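Local coordinates for protein folylpolyglutamate synthase/dihydrofolate synthase (PDB 1O5Z) that probably uses ATP and magnesium to join glutamate to dihydropteroate and to lengthen the polyglutamate tail of tetrahydrofolate, at residues Phe92-Arg95 / Ile96-Asn99; Tyr102-Glu105 / Glu106-Val109; Tyr426-Glu429 / Phe430-Gly434. All coordinates share one frame; numbering follows the deposited sequence.

Contact 1: residues Phe92-Arg95 / Ile96-Asn99; sequences FRER and IRLN
Arg-97 sends its guanidinium back along the chain to the backbone carbonyl of Glu-94, and this is the tight part of the contact. The approach is side-on: NE of Arg-97 lies 2.7 Å from Glu-94 O, and NH2 of Arg-97 reaches the same oxygen at 3.0 Å. That oxygen sits close to the guanidinium plane, 7° out of it, while the two nitrogens come from opposite faces of the carbonyl plane. The bond from NE is the straighter one. With CG anti to its own carbonyl carbon and the chain extended on to NE, Arg-97 brings the flat group beside the preceding turn, where its NH2 also rests 3.8 Å from Glu-94 CB. NH1 forms a salt bridge with Glu-100, and Tyr-85 supplies a cation-pi partner, so the rotation of the group is well fixed. The carboxylate of Glu-94 does not take part; it turns to the backbone amides of Leu-89, Ser-90 and Thr-91. What is joined here is a single 3-10 turn, 92-95, and strand 96-98, which lies antiparallel between strands 81-84 and 101-102 near one end of the mixed sheet in the Mur ligase middle domain and forms a hairpin with the latter. The junction itself is buried: CG1 of Ile-96 passes 4.1 Å from Arg-95 CB, and Ile-96 continues onto Tyr-143 of helix 132-146. Arg-95 extends away to His-88. Looser is the Arg-93 side, where the turn is closed by a weak bond of 3.4 Å from Ile-96 N to Arg-93 O. The Arg-93 side chain, partly exposed, points away from the strand and gives its NE to the carbonyl of Ile-103, lying against Tyr-15 and Tyr-102.

Contact 2: residues Tyr102-Glu105 / Glu106-Val109; sequences YISE and EDVV
Ser-104 and Asp-107 carry the polar half of this contact. OG of Ser-104 accepts from Asp-107 N at 2.9 Å, a nearly straight bond (160°) that caps an amide at the start of helix 105-122. Chi1 of 65° sets OG between the backbone N and carbonyl carbon of its own residue, facing the first turn. Two regular helical bonds follow, Val-108 N to Ser-104 O at 3.1 Å and Val-109 N to Glu-105 O at 3.0 Å.

Water supplies a second layer. Water 1 accepts from Ser-104 N and donates to Asp-107 OD2, so the return bond from residue 107 to the cap residue is made through solvent. Water 2 links Ser-104 OG with Glu-106 OE2 on the more exposed side. The carboxylate of Glu-105 instead bonds to His-12, a histidine of the N-terminal expression tag.

The apolar contact is formed by Ile-103, which points toward the helix and crosses Val-108 at about a right angle. Its CG2 and CD1 each come within 3.6 Å of Val-108 CG2, while its CG1 lies 3.7 Å from Asp-107 CB. Tyr-143 of helix 132-146 touches Ile-103, while Met-139 of that helix and Tyr-15 and Val-18 of helix 12-23 pack on Val-108. A serine N-cap bracketed by apolar residues at the position before it and at the fourth position after it is the hydrophobic staple of a helix N-terminus.

Contact 3: residues Tyr426-Glu429 / Phe430-Gly434; sequences YVRE and FLTTG
The guanidinium of Arg-428 has CG2 of Thr-432 over one face, with NH1 of Arg-428 3.9 Å from that methyl; NH2 of Arg-428 makes a salt bridge with Glu-309. The ring of Phe-430 carries CA of Gly-434 over the centre of one face, 4.2 Å above the plane, and the side chain also touches Leu-405. Tyr-426 stacks edge-to-face with Trp-440, whose NE1 bonds to the carboxylate of Glu-429; the other oxygen of that carboxylate takes the amide of Asn-437.

Along the helix, Val-427 and Leu-431 lie side by side and point the same way, CG1 of Val-427 being 3.8 Å from CD1 of Leu-431. Putting an alanine in place of Leu-431 is likely to open a gap beside Val-427, Ile-408 and Tyr-318, which would lose the branched end they pack on.

Thr-433 folds its hydroxyl back onto the previous turn. OG1 of Thr-433, set between its own backbone N and carbonyl carbon (chi1 67°), donates to Glu-429 O at 2.6 Å from above the carbonyl plane, and Thr-433 N reaches Glu-429 O from the opposite face at 2.7 Å. The same hydroxyl accepts from Lys-435 N. Thr-432 N bonds to Arg-428 O at 3.0 Å; its OG1 meets that oxygen too, but so closely that the detail is doubtful. Gly-434, with positive phi, then takes the chain out of the helix. A side-chain hydroxyl thus adds a second bond to Glu-429 O in the last turns, which, with Lys-313 on Leu-431 O, probably eases the negative end of the helix dipole.

Contacts 1 and 2 are neighbours in one domain, their centres about 9 Å apart, and bear directly on each other: Ile-96 O probably accepts from Ile-103 N, and Tyr-102 packs on Glu-94. Contact 1 is buried and relies on an arginine held to a carbonyl; contact 2, farther out, is partly buried and mixes solvent-linked capping with apolar packing. Contact 3 is likewise partly buried, but it finishes a helix where contact 2 starts one, so a threonine hydroxyl donates to a carbonyl where the serine of contact 2 accepts from an amide. Its nearest atoms are about 6 Å from contact 1 and 5 Å from contact 2, yet Leu-305 meets Glu-94, Tyr-102 and Arg-428.

Contact 1: residues Phe92-Arg95 / Ile96-Asn99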
loop_
_atom_site.group_PDB
_atom_site.type_symbol
_atom_site.label_atom_id
_atom_site.label_comp_id
_atom_site.label_asym_id
_atom_site.label_seq_id
_atom_site.Cartn_x
_atom_site.Cartn_y
_atom_site.Cartn_z
ATOM N N PHE A 92 6.406 6.120 -9.320
ATOM C CA PHE A 92 5.884 4.939 -9.966
ATOM C C PHE A 92 6.690 3.686 -9.647
ATOM O O PHE A 92 6.147 2.590 -9.573
ATOM C CB PHE A 92 5.855 5.201 -11.470
ATOM C CG PHE A 92 5.522 4.016 -12.269
ATOM C CD1 PHE A 92 4.193 3.755 -12.632
ATOM C CD2 PHE A 92 6.521 3.148 -12.662
ATOM C CE1 PHE A 92 3.863 2.627 -13.410
ATOM C CE2 PHE A 92 6.227 2.031 -13.417
ATOM C CZ PHE A 92 4.883 1.768 -13.804
ATOM N N ARG A 93 7.987 3.852 -9.450
ATOM C CA ARG A 93 8.868 2.720 -9.231
ATOM C C ARG A 93 8.692 1.958 -7.868
ATOM O O ARG A 93 9.176 0.802 -7.712
ATOM C CB ARG A 93 10.301 3.174 -9.510
ATOM C CG ARG A 93 10.467 3.614 -10.963
ATOM C CD ARG A 93 11.525 4.675 -11.156
ATOM N NE ARG A 93 12.600 4.228 -10.304
ATOM C CZ ARG A 93 13.071 4.819 -9.251
ATOM N NH1 ARG A 93 12.733 6.049 -8.940
ATOM N NH2 ARG A 93 13.973 4.161 -8.553
ATOM N N GLU A 94 7.983 2.575 -6.914
ATOM C CA GLU A 94 7.509 1.857 -5.716
ATOM C C GLU A 94 6.682 0.588 -6.018
ATOM O O GLU A 94 6.557 -0.332 -5.178
ATOM C CB GLU A 94 6.588 2.784 -4.891
ATOM C CG GLU A 94 7.265 3.950 -4.221
ATOM C CD GLU A 94 6.284 5.018 -3.773
ATOM O OE1 GLU A 94 5.112 4.686 -3.470
ATOM O OE2 GLU A 94 6.681 6.204 -3.744
ATOM N N ARG A 95 6.081 0.555 -7.203
ATOM C CA ARG A 95 5.123 -0.490 -7.552
ATOM C C ARG A 95 5.796 -1.809 -7.811
ATOM O O ARG A 95 5.177 -2.819 -7.665
ATOM C CB ARG A 95 4.293 -0.094 -8.801
ATOM C CG ARG A 95 3.365 1.066 -8.609
ATOM C CD ARG A 95 2.841 1.621 -9.866
ATOM N NE ARG A 95 1.971 2.754 -9.608
ATOM C CZ ARG A 95 0.635 2.694 -9.535
ATOM N NH1 ARG A 95 -0.042 3.813 -9.277
ATOM N NH2 ARG A 95 -0.037 1.549 -9.750
ATOM N N ILE A 96 7.065 -1.779 -8.228
ATOM C CA ILE A 96 7.797 -2.998 -8.644
ATOM C C ILE A 96 9.190 -3.014 -8.024
ATOM O O ILE A 96 9.976 -2.111 -8.226
ATOM C CB ILE A 96 7.916 -3.045 -10.173
ATOM C CG1 ILE A 96 6.538 -2.849 -10.824
ATOM C CG2 ILE A 96 8.501 -4.340 -10.616
ATOM C CD1 ILE A 96 6.612 -2.775 -12.319
ATOM N N ARG A 97 9.474 -4.071 -7.279
ATOM C CA ARG A 97 10.666 -4.150 -6.483
ATOM C C ARG A 97 11.313 -5.500 -6.614
ATOM O O ARG A 97 10.658 -6.490 -6.886
ATOM C CB ARG A 97 10.340 -3.874 -5.029
ATOM C CG ARG A 97 9.449 -2.749 -4.870
ATOM C CD ARG A 97 9.347 -2.277 -3.445
ATOM N NE ARG A 97 8.268 -1.306 -3.338
ATOM C CZ ARG A 97 7.789 -0.838 -2.211
ATOM N NH1 ARG A 97 8.304 -1.210 -1.038
ATOM N NH2 ARG A 97 6.812 0.057 -2.262
ATOM N N LEU A 98 12.628 -5.475 -6.490
ATOM C CA LEU A 98 13.477 -6.646 -6.403
ATOM C C LEU A 98 14.220 -6.501 -5.076
ATOM O O LEU A 98 14.961 -5.533 -4.854
ATOM C CB LEU A 98 14.482 -6.679 -7.544
ATOM C CG LEU A 98 15.486 -7.828 -7.606
ATOM C CD1 LEU A 98 14.799 -9.170 -7.717
ATOM C CD2 LEU A 98 16.383 -7.554 -8.809
ATOM N N ASN A 99 13.936 -7.444 -4.192
ATOM C CA ASN A 99 14.534 -7.483 -2.901
ATOM C C ASN A 99 14.274 -6.153 -2.238
ATOM O O ASN A 99 15.105 -5.614 -1.554
ATOM C CB ASN A 99 16.009 -7.833 -3.032
ATOM C CG ASN A 99 16.215 -9.240 -3.632
ATOM O OD1 ASN A 99 15.357 -10.084 -3.472
ATOM N ND2 ASN A 99 17.373 -9.492 -4.255
#

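Contact 2: residues Tyr102-Glu105 / Glu106-Val109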
loop_
_atom_site.group_PDB
_atom_site.type_symbol
_atom_site.label_atom_id
_atom_site.label_comp_id
_atom_site.label_asym_id
_atom_site.label_seq_id
_atom_site.Cartn_x
_atom_site.Cartn_y
_atom_site.Cartn_z
ATOM N N TYR A 102 13.357 -0.442 -5.423
ATOM C CA TYR A 102 12.508 -0.041 -6.552
ATOM C C TYR A 102 13.200 -0.366 -7.887
ATOM O O TYR A 102 14.375 -0.137 -8.083
ATOM C CB TYR A 102 12.181 1.452 -6.551
ATOM C CG TYR A 102 11.548 2.028 -5.303
ATOM C CD1 TYR A 102 11.459 3.410 -5.138
ATOM C CD2 TYR A 102 11.040 1.205 -4.278
ATOM C CE1 TYR A 102 10.912 3.958 -3.969
ATOM C CE2 TYR A 102 10.479 1.743 -3.136
ATOM C CZ TYR A 102 10.407 3.098 -2.978
ATOM O OH TYR A 102 9.845 3.587 -1.816
ATOM N N ILE A 103 12.421 -0.860 -8.825
ATOM C CA ILE A 103 12.875 -0.973 -10.180
ATOM C C ILE A 103 13.496 0.369 -10.602
ATOM O O ILE A 103 13.013 1.426 -10.199
ATOM C CB ILE A 103 11.686 -1.376 -11.059
ATOM C CG1 ILE A 103 12.138 -1.702 -12.492
ATOM C CG2 ILE A 103 10.599 -0.284 -11.077
ATOM C CD1 ILE A 103 11.038 -2.324 -13.323
ATOM N N SER A 104 14.595 0.303 -11.350
ATOM C CA SER A 104 15.193 1.463 -11.894
ATOM C C SER A 104 14.371 2.009 -13.037
ATOM O O SER A 104 13.622 1.292 -13.673
ATOM C CB SER A 104 16.577 1.120 -12.442
ATOM O OG SER A 104 16.480 0.231 -13.534
ATOM N N GLU A 105 14.551 3.285 -13.320
ATOM C CA GLU A 105 14.016 3.890 -14.541
ATOM C C GLU A 105 14.418 3.102 -15.796
ATOM O O GLU A 105 13.590 2.858 -16.685
ATOM C CB GLU A 105 14.515 5.332 -14.670
ATOM C CG GLU A 105 13.887 6.239 -13.627
ATOM C CD GLU A 105 14.051 7.723 -13.911
ATOM O OE1 GLU A 105 14.763 8.088 -14.877
ATOM O OE2 GLU A 105 13.460 8.516 -13.128
ATOM N N GLU A 106 15.699 2.734 -15.843
ATOM C CA GLU A 106 16.294 1.996 -16.958
ATOM C C GLU A 106 15.584 0.630 -17.181
ATOM O O GLU A 106 15.260 0.262 -18.289
ATOM C CB GLU A 106 17.811 1.809 -16.736
ATOM C CG GLU A 106 18.452 1.094 -17.912
ATOM C CD GLU A 106 19.859 0.505 -17.661
ATOM O OE1 GLU A 106 20.733 0.646 -18.596
ATOM O OE2 GLU A 106 20.053 -0.122 -16.564
ATOM N N ASP A 107 15.319 -0.098 -16.124
ATOM C CA ASP A 107 14.613 -1.333 -16.283
ATOM C C ASP A 107 13.149 -1.183 -16.646
ATOM O O ASP A 107 12.591 -2.039 -17.342
ATOM C CB ASP A 107 14.743 -2.177 -15.028
ATOM C CG ASP A 107 16.098 -2.895 -14.959
ATOM O OD1 ASP A 107 16.830 -2.939 -15.989
ATOM O OD2 ASP A 107 16.498 -3.446 -13.908
ATOM N N VAL A 108 12.504 -0.138 -16.157
ATOM C CA VAL A 108 11.141 0.101 -16.533
ATOM C C VAL A 108 11.130 0.300 -18.062
ATOM O O VAL A 108 10.318 -0.281 -18.784
ATOM C CB VAL A 108 10.587 1.342 -15.847
ATOM C CG1 VAL A 108 9.309 1.855 -16.605
ATOM C CG2 VAL A 108 10.333 1.091 -14.344
ATOM N N VAL A 109 12.058 1.115 -18.535
ATOM C CA VAL A 109 12.203 1.368 -19.966
ATOM C C VAL A 109 12.455 0.047 -20.714
ATOM O O VAL A 109 11.804 -0.231 -21.713
ATOM C CB VAL A 109 13.313 2.405 -20.216
ATOM C CG1 VAL A 109 13.671 2.521 -21.702
ATOM C CG2 VAL A 109 12.881 3.727 -19.747
HETATM O O HOH W 1 15.580 -2.606 -11.704
HETATM O O HOH W 2 18.993 -0.753 -13.895
#

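Contact 3: residues Tyr426-Glu429 / Phe430-Gly434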
loop_
_atom_site.group_PDB
_atom_site.type_symbol
_atom_site.label_atom_id
_atom_site.label_comp_id
_atom_site.label_asym_id
_atom_site.label_seq_id
_atom_site.Cartn_x
_atom_site.Cartn_y
_atom_site.Cartn_z
ATOM N N TYR A 426 4.526 14.033 -2.093
ATOM C CA TYR A 426 5.371 15.141 -2.506
ATOM C C TYR A 426 6.298 15.616 -1.414
ATOM O O TYR A 426 7.482 15.787 -1.605
ATOM C CB TYR A 426 4.456 16.275 -2.917
ATOM C CG TYR A 426 5.127 17.527 -3.464
ATOM C CD1 TYR A 426 5.523 17.631 -4.805
ATOM C CD2 TYR A 426 5.313 18.632 -2.639
ATOM C CE1 TYR A 426 6.082 18.790 -5.259
ATOM C CE2 TYR A 426 5.886 19.762 -3.088
ATOM C CZ TYR A 426 6.260 19.848 -4.385
ATOM O OH TYR A 426 6.806 21.041 -4.758
ATOM N N VAL A 427 5.734 15.829 -0.258
ATOM C CA VAL A 427 6.504 16.205 0.933
ATOM C C VAL A 427 7.467 15.114 1.418
ATOM O O VAL A 427 8.575 15.385 1.817
ATOM C CB VAL A 427 5.525 16.582 2.054
ATOM C CG1 VAL A 427 6.242 16.708 3.405
ATOM C CG2 VAL A 427 4.798 17.881 1.667
ATOM N N ARG A 428 7.028 13.868 1.408
ATOM C CA ARG A 428 7.882 12.766 1.746
ATOM C C ARG A 428 9.040 12.739 0.818
ATOM O O ARG A 428 10.162 12.459 1.225
ATOM C CB ARG A 428 7.123 11.463 1.618
ATOM C CG ARG A 428 7.815 10.320 2.293
ATOM C CD ARG A 428 7.282 8.974 1.939
ATOM N NE ARG A 428 7.878 8.015 2.854
ATOM C CZ ARG A 428 9.069 7.520 2.682
ATOM N NH1 ARG A 428 9.735 7.813 1.594
ATOM N NH2 ARG A 428 9.580 6.666 3.554
ATOM N N GLU A 429 8.796 12.980 -0.458
ATOM C CA GLU A 429 9.906 12.881 -1.373
ATOM C C GLU A 429 10.958 13.945 -1.026
ATOM O O GLU A 429 12.151 13.692 -1.053
ATOM C CB GLU A 429 9.493 13.016 -2.830
ATOM C CG GLU A 429 10.625 12.543 -3.743
ATOM C CD GLU A 429 10.327 12.637 -5.204
ATOM O OE1 GLU A 429 9.184 12.910 -5.510
ATOM O OE2 GLU A 429 11.259 12.462 -6.049
ATOM N N PHE A 430 10.508 15.132 -0.706
ATOM C CA PHE A 430 11.438 16.184 -0.476
ATOM C C PHE A 430 12.183 15.987 0.800
ATOM O O PHE A 430 13.370 16.247 0.880
ATOM C CB PHE A 430 10.757 17.522 -0.480
ATOM C CG PHE A 430 11.720 18.644 -0.653
ATOM C CD1 PHE A 430 12.219 18.939 -1.907
ATOM C CD2 PHE A 430 12.154 19.382 0.446
ATOM C CE1 PHE A 430 13.131 19.961 -2.066
ATOM C CE2 PHE A 430 13.067 20.407 0.286
ATOM C CZ PHE A 430 13.559 20.693 -0.957
ATOM N N LEU A 431 11.475 15.503 1.797
ATOM C CA LEU A 431 12.066 15.233 3.082
ATOM C C LEU A 431 13.131 14.154 3.029
ATOM O O LEU A 431 14.152 14.205 3.733
ATOM C CB LEU A 431 10.956 14.794 4.047
ATOM C CG LEU A 431 10.122 15.895 4.726
ATOM C CD1 LEU A 431 9.056 15.273 5.594
ATOM C CD2 LEU A 431 11.004 16.864 5.515
ATOM N N THR A 432 12.879 13.138 2.219
ATOM C CA THR A 432 13.770 12.005 2.146
ATOM C C THR A 432 14.797 12.167 1.056
ATOM O O THR A 432 15.849 11.578 1.143
ATOM C CB THR A 432 12.966 10.729 1.955
ATOM O OG1 THR A 432 12.050 10.889 0.870
ATOM C CG2 THR A 432 12.056 10.485 3.184
ATOM N N THR A 433 14.545 12.989 0.049
ATOM C CA THR A 433 15.542 13.155 -1.020
ATOM C C THR A 433 16.053 14.568 -1.223
ATOM O O THR A 433 17.028 14.775 -1.918
ATOM C CB THR A 433 15.017 12.638 -2.397
ATOM O OG1 THR A 433 13.927 13.463 -2.874
ATOM C CG2 THR A 433 14.465 11.207 -2.269
ATOM N N GLY A 434 15.391 15.553 -0.665
ATOM C CA GLY A 434 15.834 16.911 -0.896
ATOM C C GLY A 434 15.580 17.413 -2.298
ATOM O O GLY A 434 16.064 18.514 -2.671
#